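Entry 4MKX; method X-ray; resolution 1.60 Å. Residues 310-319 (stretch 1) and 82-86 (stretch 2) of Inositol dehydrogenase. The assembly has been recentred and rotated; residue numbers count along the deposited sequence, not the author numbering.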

# COMPACT_ATOMS: atom_id res chain seq x y z
N GLU A 310 -15.89 -19.34 -14.57
CA GLU A 310 -15.86 -19.85 -15.95
C GLU A 310 -16.61 -21.18 -16.08
O GLU A 310 -17.21 -21.43 -17.12
CB GLU A 310 -14.44 -19.98 -16.52
CG GLU A 310 -13.67 -21.20 -16.05
CD GLU A 310 -12.27 -21.31 -16.63
OE1 GLU A 310 -11.97 -20.62 -17.64
OE2 GLU A 310 -11.46 -22.07 -16.07
N GLU A 311 -16.56 -22.02 -15.05
CA GLU A 311 -17.29 -23.28 -15.08
C GLU A 311 -18.79 -22.99 -15.09
O GLU A 311 -19.54 -23.60 -15.86
CB GLU A 311 -16.93 -24.14 -13.86
CG GLU A 311 -15.49 -24.65 -13.86
CD GLU A 311 -14.98 -24.90 -12.47
OE1 GLU A 311 -15.73 -24.64 -11.52
OE2 GLU A 311 -13.81 -25.31 -12.31
N GLN A 312 -19.23 -22.07 -14.25
CA GLN A 312 -20.65 -21.75 -14.19
C GLN A 312 -21.11 -21.11 -15.49
O GLN A 312 -22.22 -21.37 -15.96
CB GLN A 312 -20.97 -20.83 -13.00
CG GLN A 312 -22.46 -20.69 -12.71
CD GLN A 312 -23.09 -22.00 -12.23
OE1 GLN A 312 -22.83 -22.45 -11.11
NE2 GLN A 312 -23.91 -22.62 -13.08
N ALA A 313 -20.26 -20.28 -16.08
CA ALA A 313 -20.60 -19.63 -17.34
C ALA A 313 -20.79 -20.67 -18.45
O ALA A 313 -21.66 -20.51 -19.30
CB ALA A 313 -19.54 -18.61 -17.72
N PHE A 314 -19.97 -21.71 -18.45
CA PHE A 314 -20.09 -22.76 -19.46
C PHE A 314 -21.43 -23.48 -19.32
O PHE A 314 -22.16 -23.66 -20.30
CB PHE A 314 -18.92 -23.73 -19.36
CG PHE A 314 -19.03 -24.92 -20.27
CD1 PHE A 314 -18.88 -24.79 -21.65
CD2 PHE A 314 -19.27 -26.17 -19.73
CE1 PHE A 314 -18.98 -25.91 -22.48
CE2 PHE A 314 -19.38 -27.29 -20.55
CZ PHE A 314 -19.22 -27.15 -21.93
N VAL A 315 -21.76 -23.87 -18.09
CA VAL A 315 -23.02 -24.55 -17.82
C VAL A 315 -24.23 -23.68 -18.19
O VAL A 315 -25.17 -24.16 -18.84
CB VAL A 315 -23.10 -25.02 -16.35
CG1 VAL A 315 -24.51 -25.51 -16.01
CG2 VAL A 315 -22.09 -26.12 -16.10
N ASN A 316 -24.20 -22.41 -17.79
CA ASN A 316 -25.28 -21.49 -18.13
C ASN A 316 -25.40 -21.22 -19.64
O ASN A 316 -26.49 -20.96 -20.13
CB ASN A 316 -25.14 -20.16 -17.38
CG ASN A 316 -25.25 -20.34 -15.87
OD1 ASN A 316 -25.61 -21.40 -15.38
ND2 ASN A 316 -24.93 -19.29 -15.14
N SER A 317 -24.27 -21.27 -20.35
CA SER A 317 -24.28 -21.03 -21.80
C SER A 317 -25.10 -22.08 -22.53
O SER A 317 -25.75 -21.80 -23.54
CB SER A 317 -22.86 -20.96 -22.37
OG SER A 317 -22.27 -22.25 -22.50
N ILE A 318 -25.04 -23.31 -22.03
CA ILE A 318 -25.79 -24.42 -22.60
C ILE A 318 -27.27 -24.31 -22.24
O ILE A 318 -28.14 -24.47 -23.09
CB ILE A 318 -25.26 -25.76 -22.08
CG1 ILE A 318 -23.82 -25.98 -22.55
CG2 ILE A 318 -26.16 -26.91 -22.55
CD1 ILE A 318 -23.12 -27.12 -21.85
N LEU A 319 -27.54 -24.05 -20.96
CA LEU A 319 -28.92 -23.91 -20.49
C LEU A 319 -29.66 -22.76 -21.17
O LEU A 319 -30.82 -22.91 -21.55
CB LEU A 319 -28.94 -23.70 -18.97
CG LEU A 319 -28.62 -24.91 -18.10
CD1 LEU A 319 -28.52 -24.51 -16.64
CD2 LEU A 319 -29.67 -25.99 -18.30
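Stretch 2, residues 82-86: DAVFI

Stretch 2 begins in a loop at Asp 82 and continues as a β-strand from Ala 83 to Ile 86, laid against the helix that runs through the whole of stretch 1. The two segments, more than 220 residues apart in sequence, run nearly antiparallel: their N-to-C directions make an angle of 155°, and the axes approach to 11.0 Å. Walking up the strand therefore means walking down the helix, from Ile 318 through Phe 314 to Glu 311. These three residues are spaced like successive turns of an α-helix, so they share one side of it. No hydrogen bond crosses between the stretches; the contact is made mainly by side-chain packing and buries 233 Å² in all.

Asp 82 has phi/psi of -107/-21°, outside the extended region. Its CA-to-CB bond points toward the helix, but its CB stays 6.0 Å from CG2 of Ile 318, too far for contact, and its OD2 is hydrogen-bonded elsewhere in the structure.

At Ala 83 the backbone becomes extended, at -151/160°, and the methyl group points toward the helix. Being small, it fits close to two larger side chains: its CB lies 3.9 Å from CE2 of Phe 314, at the edge of that ring, and 4.1 Å from CD1 of Ile 318. The δ-methyl of Ile 318, whose CA-to-CB bond also points toward the strand, adds a second apolar contact to the same alanine.

Val 84, at -129/148°, shows the alternation expected of a strand, since its CA-to-CB bond points away from the helix. The contact here comes from the backbone instead, with O of Val 84 4.4 Å from CZ of Phe 314. A β-branched residue suits such an extended conformation.

Phe 85 is the most extensively covered residue of the contact. Its CA-to-CB bond points sideways, yet the end of its side chain comes nearer the helix, with chi1 at -102°, between the usual wells. CE1 of Phe 85 packs 3.6 Å from CD2 of Phe 314; the ring centroids are 5.5 Å apart and the planes stand at 84°, an oblique arrangement that still buries apolar surface. On the same ring, CE2 lies 3.9 Å from CG of Glu 311. Glutamate can serve here because its methylene carbon meets the ring while both carboxylate oxygens are hydrogen-bonded elsewhere in the structure.

Ile 86 continues the strand at -100/109° but is out of reach of the helix. It is nevertheless buried, as suits its apolar side chain.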

# COMPACT_ATOMS: atom_id res chain seq x y z
N ASP A 82 -23.84 -34.72 -21.34
CA ASP A 82 -24.26 -33.73 -22.32
C ASP A 82 -23.07 -32.90 -22.78
O ASP A 82 -23.10 -32.27 -23.84
CB ASP A 82 -25.27 -32.78 -21.68
CG ASP A 82 -26.45 -33.52 -21.07
OD1 ASP A 82 -27.08 -34.32 -21.79
OD2 ASP A 82 -26.73 -33.31 -19.87
N ALA A 83 -22.02 -32.90 -21.95
CA ALA A 83 -20.87 -32.02 -22.15
C ALA A 83 -19.60 -32.64 -21.60
O ALA A 83 -19.65 -33.52 -20.75
CB ALA A 83 -21.13 -30.67 -21.49
N VAL A 84 -18.45 -32.15 -22.08
CA VAL A 84 -17.17 -32.67 -21.62
C VAL A 84 -16.26 -31.53 -21.17
O VAL A 84 -16.34 -30.44 -21.71
CB VAL A 84 -16.44 -33.47 -22.72
CG1 VAL A 84 -17.28 -34.65 -23.17
CG2 VAL A 84 -16.12 -32.58 -23.91
N PHE A 85 -15.43 -31.81 -20.17
CA PHE A 85 -14.36 -30.89 -19.78
C PHE A 85 -13.07 -31.58 -20.15
O PHE A 85 -12.77 -32.67 -19.65
CB PHE A 85 -14.37 -30.67 -18.27
CG PHE A 85 -14.98 -29.37 -17.84
CD1 PHE A 85 -16.32 -29.11 -18.11
CD2 PHE A 85 -14.24 -28.42 -17.17
CE1 PHE A 85 -16.91 -27.91 -17.72
CE2 PHE A 85 -14.80 -27.21 -16.78
CZ PHE A 85 -16.14 -26.97 -17.05
N ILE A 86 -12.30 -30.95 -21.03
CA ILE A 86 -11.05 -31.53 -21.48
C ILE A 86 -9.90 -30.91 -20.72
O ILE A 86 -9.57 -29.73 -20.92
CB ILE A 86 -10.89 -31.37 -22.99
CG1 ILE A 86 -11.97 -32.20 -23.69
CG2 ILE A 86 -9.50 -31.81 -23.45
CD1 ILE A 86 -12.19 -31.82 -25.15